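PDB 5FRD: carboxylesterase (Est-2) from Archaeoglobus fulgidus, which probably hydrolyses carboxylic esters as an alpha/beta-hydrolase and carries a coenzyme A molecule bound in the vicinity of its active site. Local coordinates for residues V24-S29 with G46-L51; D50-G55 with D66-Y71. One frame throughout, in Å; residues are numbered along the deposited sequence. Where two conformers were deposited one is given.

Interaction 1: residues V24-S29 with G46-L51; sequences VFYIHS and GYAIDL
Strands 24-27 and 47-49 run parallel, their axes at 25°, with Phe25 beside Tyr47 and Tyr26 beside Ala48; Tyr47 N donates to Val24 O (3.0 Å), Tyr26 N to Tyr47 O and Ile49 N to Tyr26 O. Gly46 is called for at the start, since a side chain there would run into Val24 O. A water donates to Tyr26 O and Ile49 O and weakly accepts His28 N, bridging the backbones where they are wider apart (Ile27 CA to Ile49 CA 5.9 Å). His28 NE2 accepts the N-H of Leu51 (3.0 Å) in the imidazole plane, and Ile49 O lies in that plane at the ring's edge, 3.1 Å from CD2. The other ring nitrogen, ND1, donates to Ser29 O at 168°, which would hold the ring's rotation. An alanine here would probably leave the buried Leu51 N-H without its acceptor and Leu51 CB without the ring it packs on. Phe25 CG lies anti to its backbone N (chi1 -168°); further out, CZ meets Ile49 CB at 3.9 Å. On the other face Tyr26 CB meets Ala48 CB. This beta-alpha-beta unit, connected through helix 38-43, lies between strands 12-18 and 83-88, with helix 65-79 packed against Phe25, Tyr47 and Ile49.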
# COMPACT_ATOMS: atom_id res chain seq x y z
N VAL A 24 -0.90 -11.93 7.07
CA VAL A 24 -1.26 -10.66 6.45
C VAL A 24 0.03 -9.85 6.34
O VAL A 24 0.79 -9.78 7.32
CB VAL A 24 -2.33 -9.88 7.25
CG1 VAL A 24 -2.77 -8.63 6.48
CG2 VAL A 24 -3.54 -10.74 7.53
N PHE A 25 0.27 -9.29 5.16
CA PHE A 25 1.49 -8.58 4.85
C PHE A 25 1.14 -7.24 4.19
O PHE A 25 0.53 -7.22 3.11
CB PHE A 25 2.37 -9.44 3.91
CG PHE A 25 3.77 -8.91 3.75
CD1 PHE A 25 4.78 -9.29 4.64
CD2 PHE A 25 4.08 -8.06 2.73
CE1 PHE A 25 6.06 -8.79 4.47
CE2 PHE A 25 5.38 -7.58 2.57
CZ PHE A 25 6.34 -7.97 3.46
N TYR A 26 1.53 -6.13 4.84
CA TYR A 26 1.12 -4.81 4.41
C TYR A 26 2.26 -4.06 3.76
O TYR A 26 3.38 -4.07 4.29
CB TYR A 26 0.65 -3.96 5.61
CG TYR A 26 -0.39 -4.56 6.51
CD1 TYR A 26 -0.03 -5.37 7.56
CD2 TYR A 26 -1.75 -4.27 6.36
CE1 TYR A 26 -0.96 -5.89 8.44
CE2 TYR A 26 -2.69 -4.83 7.21
CZ TYR A 26 -2.30 -5.64 8.24
OH TYR A 26 -3.25 -6.17 9.11
N ILE A 27 1.95 -3.33 2.69
CA ILE A 27 2.92 -2.56 1.92
C ILE A 27 2.42 -1.10 1.79
O ILE A 27 1.39 -0.83 1.18
CB ILE A 27 3.17 -3.13 0.51
CG1 ILE A 27 3.39 -4.65 0.59
CG2 ILE A 27 4.38 -2.43 -0.09
CD1 ILE A 27 3.58 -5.31 -0.75
N HIS A 28 3.19 -0.20 2.39
CA HIS A 28 2.90 1.23 2.47
C HIS A 28 3.06 1.97 1.16
O HIS A 28 3.56 1.45 0.16
CB HIS A 28 3.78 1.90 3.53
CG HIS A 28 5.23 1.87 3.22
ND1 HIS A 28 5.83 2.73 2.32
CD2 HIS A 28 6.22 1.06 3.68
CE1 HIS A 28 7.12 2.46 2.26
NE2 HIS A 28 7.38 1.43 3.04
N SER A 29 2.66 3.25 1.18
CA SER A 29 2.69 4.15 0.04
C SER A 29 3.91 5.05 -0.02
O SER A 29 4.82 4.97 0.81
CB SER A 29 1.37 4.97 0.06
OG SER A 29 1.25 5.64 1.27
N GLY A 46 -0.36 -9.34 11.79
CA GLY A 46 0.45 -9.49 10.60
C GLY A 46 1.75 -8.71 10.66
O GLY A 46 2.18 -8.25 11.72
N TYR A 47 2.35 -8.51 9.50
CA TYR A 47 3.62 -7.81 9.32
C TYR A 47 3.51 -6.70 8.30
O TYR A 47 2.93 -6.92 7.23
CB TYR A 47 4.69 -8.78 8.79
CG TYR A 47 5.29 -9.75 9.76
CD1 TYR A 47 4.60 -10.89 10.11
CD2 TYR A 47 6.53 -9.53 10.31
CE1 TYR A 47 5.19 -11.84 10.99
CE2 TYR A 47 7.12 -10.46 11.17
CZ TYR A 47 6.43 -11.57 11.50
OH TYR A 47 7.01 -12.53 12.35
N ALA A 48 4.09 -5.55 8.60
CA ALA A 48 4.16 -4.43 7.67
C ALA A 48 5.61 -4.10 7.37
O ALA A 48 6.39 -3.86 8.29
CB ALA A 48 3.46 -3.19 8.23
N ILE A 49 5.96 -4.11 6.09
CA ILE A 49 7.33 -3.82 5.70
C ILE A 49 7.66 -2.33 5.74
O ILE A 49 6.82 -1.50 5.40
CB ILE A 49 7.59 -4.40 4.31
CG1 ILE A 49 9.08 -4.40 3.96
CG2 ILE A 49 6.78 -3.70 3.23
CD1 ILE A 49 9.42 -5.14 2.66
N ASP A 50 8.89 -1.98 6.11
CA ASP A 50 9.48 -0.69 5.71
C ASP A 50 10.22 -0.95 4.40
O ASP A 50 11.23 -1.67 4.41
CB ASP A 50 10.52 -0.18 6.73
CG ASP A 50 9.95 0.44 7.98
OD1 ASP A 50 8.84 1.00 7.95
OD2 ASP A 50 10.72 0.49 9.00
N LEU A 51 9.72 -0.51 3.25
CA LEU A 51 10.48 -0.72 2.03
C LEU A 51 11.85 -0.09 2.17
O LEU A 51 12.02 0.92 2.87
CB LEU A 51 9.75 -0.12 0.82
CG LEU A 51 8.47 -0.81 0.36
CD1 LEU A 51 7.75 0.03 -0.67
CD2 LEU A 51 8.71 -2.22 -0.15
O HOH W 1 4.17 -1.42 4.93

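Interaction 2: residues D50-G55 with D66-Y71; sequences DLPNHG and DEYAYY
Leu51 and Pro52 each lay an aliphatic carbon over an aromatic face of the helix, forming two CH-pi contacts. Leu51 CD1 sits 4.2 Å from the centroid of the Tyr68 ring, displaced toward the rim, while its CB touches CE1 of the same ring. One helical turn on, Pro52 CG stands over the Tyr71 ring, nearest to CG at 3.7 Å, and Pro52 CD packs on Tyr71 CB. Tyr71 has CG anti to its carbonyl carbon (chi1 -69°), which brings the start of the ring beside the proline.

The polar contacts gather round the Tyr68 hydroxyl. Asn53 ND2 donates to Tyr68 OH at 3.0 Å and a nearly straight 174°, the oxygen lying in the amide plane and the amide standing at 74° to the phenol ring. The same ND2 also bonds Val60 O. Tyr68 OH also lies in the plane of the His54 ring, at its edge, 3.4 Å from CE1.

Within the loop, Leu51 to His54 form a type II turn closed by His54 N to Leu51 O. His54 ND1 donates to Pro52 O at 2.8 Å, from above the carbonyl plane, and its NE2 bonds Asp168, so the imidazole is held at both nitrogens.

The turn, in the loop that follows strand 47-49, thus packs against helix 65-79, with Tyr68 also touching Val94 of helix 90-101 and Asp168 and Leu171 of helix 162-173.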
# COMPACT_ATOMS: atom_id res chain seq x y z
N ASP A 50 8.89 -1.98 6.11
CA ASP A 50 9.48 -0.69 5.71
C ASP A 50 10.22 -0.95 4.40
O ASP A 50 11.23 -1.67 4.41
CB ASP A 50 10.52 -0.18 6.73
CG ASP A 50 9.95 0.44 7.98
OD1 ASP A 50 8.84 1.00 7.95
OD2 ASP A 50 10.72 0.49 9.00
N LEU A 51 9.72 -0.51 3.25
CA LEU A 51 10.48 -0.72 2.03
C LEU A 51 11.85 -0.09 2.17
O LEU A 51 12.02 0.92 2.87
CB LEU A 51 9.75 -0.12 0.82
CG LEU A 51 8.47 -0.81 0.36
CD1 LEU A 51 7.75 0.03 -0.67
CD2 LEU A 51 8.71 -2.22 -0.15
N PRO A 52 12.87 -0.69 1.53
CA PRO A 52 14.16 0.01 1.51
C PRO A 52 13.97 1.47 1.12
O PRO A 52 13.05 1.81 0.37
CB PRO A 52 14.95 -0.76 0.47
CG PRO A 52 14.39 -2.14 0.54
CD PRO A 52 12.90 -1.94 0.77
N ASN A 53 14.80 2.33 1.70
CA ASN A 53 14.70 3.79 1.59
C ASN A 53 13.66 4.45 2.47
O ASN A 53 13.50 5.67 2.42
CB ASN A 53 14.54 4.27 0.14
CG ASN A 53 15.60 3.68 -0.77
OD1 ASN A 53 16.78 3.81 -0.47
ND2 ASN A 53 15.20 2.98 -1.80
N HIS A 54 12.97 3.64 3.28
CA HIS A 54 11.89 4.10 4.14
C HIS A 54 12.06 3.54 5.54
O HIS A 54 12.62 2.46 5.74
CB HIS A 54 10.54 3.67 3.58
CG HIS A 54 10.30 4.10 2.16
ND1 HIS A 54 10.88 3.47 1.09
CD2 HIS A 54 9.53 5.08 1.65
CE1 HIS A 54 10.49 4.07 -0.03
NE2 HIS A 54 9.66 5.03 0.28
N GLY A 55 11.53 4.25 6.52
CA GLY A 55 11.53 3.78 7.91
C GLY A 55 12.91 3.42 8.41
O GLY A 55 13.86 4.19 8.22
N ASP A 66 8.93 -3.13 -9.75
CA ASP A 66 9.36 -4.53 -9.71
C ASP A 66 10.47 -4.80 -8.70
O ASP A 66 10.46 -5.83 -8.01
CB ASP A 66 9.85 -5.00 -11.10
CG ASP A 66 8.73 -5.57 -11.97
OD1 ASP A 66 7.87 -6.30 -11.45
OD2 ASP A 66 8.74 -5.29 -13.19
N GLU A 67 11.45 -3.90 -8.58
CA GLU A 67 12.52 -4.05 -7.62
C GLU A 67 11.97 -4.00 -6.16
O GLU A 67 12.36 -4.79 -5.32
CB GLU A 67 13.61 -3.01 -7.92
CG GLU A 67 14.48 -3.41 -9.11
CD GLU A 67 15.19 -2.24 -9.78
OE1 GLU A 67 15.75 -1.37 -9.07
OE2 GLU A 67 15.20 -2.19 -11.03
N TYR A 68 11.06 -3.04 -5.90
CA TYR A 68 10.44 -3.07 -4.58
C TYR A 68 9.65 -4.35 -4.35
O TYR A 68 9.60 -4.87 -3.24
CB TYR A 68 9.52 -1.85 -4.37
CG TYR A 68 10.23 -0.60 -3.93
CD1 TYR A 68 11.17 -0.64 -2.91
CD2 TYR A 68 9.92 0.64 -4.46
CE1 TYR A 68 11.83 0.49 -2.47
CE2 TYR A 68 10.60 1.79 -4.04
CZ TYR A 68 11.56 1.70 -3.03
OH TYR A 68 12.27 2.82 -2.60
N ALA A 69 9.02 -4.89 -5.39
CA ALA A 69 8.31 -6.16 -5.26
C ALA A 69 9.22 -7.33 -4.93
O ALA A 69 8.81 -8.26 -4.23
CB ALA A 69 7.50 -6.44 -6.52
N TYR A 70 10.46 -7.29 -5.42
CA TYR A 70 11.44 -8.27 -5.02
C TYR A 70 11.72 -8.20 -3.52
O TYR A 70 11.66 -9.21 -2.82
CB TYR A 70 12.75 -8.10 -5.81
CG TYR A 70 13.84 -9.00 -5.30
CD1 TYR A 70 13.81 -10.35 -5.62
CD2 TYR A 70 14.83 -8.52 -4.46
CE1 TYR A 70 14.79 -11.21 -5.15
CE2 TYR A 70 15.80 -9.38 -3.97
CZ TYR A 70 15.76 -10.72 -4.32
OH TYR A 70 16.71 -11.61 -3.87
N TYR A 71 12.01 -7.01 -3.00
CA TYR A 71 12.21 -6.87 -1.55
C TYR A 71 10.98 -7.28 -0.75
O TYR A 71 11.10 -7.95 0.28
CB TYR A 71 12.64 -5.46 -1.14
CG TYR A 71 14.03 -5.14 -1.60
CD1 TYR A 71 15.14 -5.71 -0.97
CD2 TYR A 71 14.24 -4.28 -2.67
CE1 TYR A 71 16.43 -5.45 -1.43
CE2 TYR A 71 15.53 -4.00 -3.12
CZ TYR A 71 16.60 -4.59 -2.50
OH TYR A 71 17.87 -4.31 -2.95

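The two contacts follow one another along the chain, their centres 10 Å apart, and share Asp50 and Leu51. Interaction 1 lies inside the central sheet, where 24-27 and 47-49 are neighbouring parallel strands; interaction 2 begins where strand 47-49 gives way to the loop and reaches helix 65-79, the next helix in sequence. They also touch directly, His28 CE1 packing on His54 CG at 3.6 Å, and Ile49 CD1 on Tyr71 O. Leu51 thus has its backbone tied to interaction 1 and its side chain packed in both. Together they fix a strand-end loop of the alpha/beta-hydrolase fold, with Leu51 near the probable nucleophile elbow at Ser89.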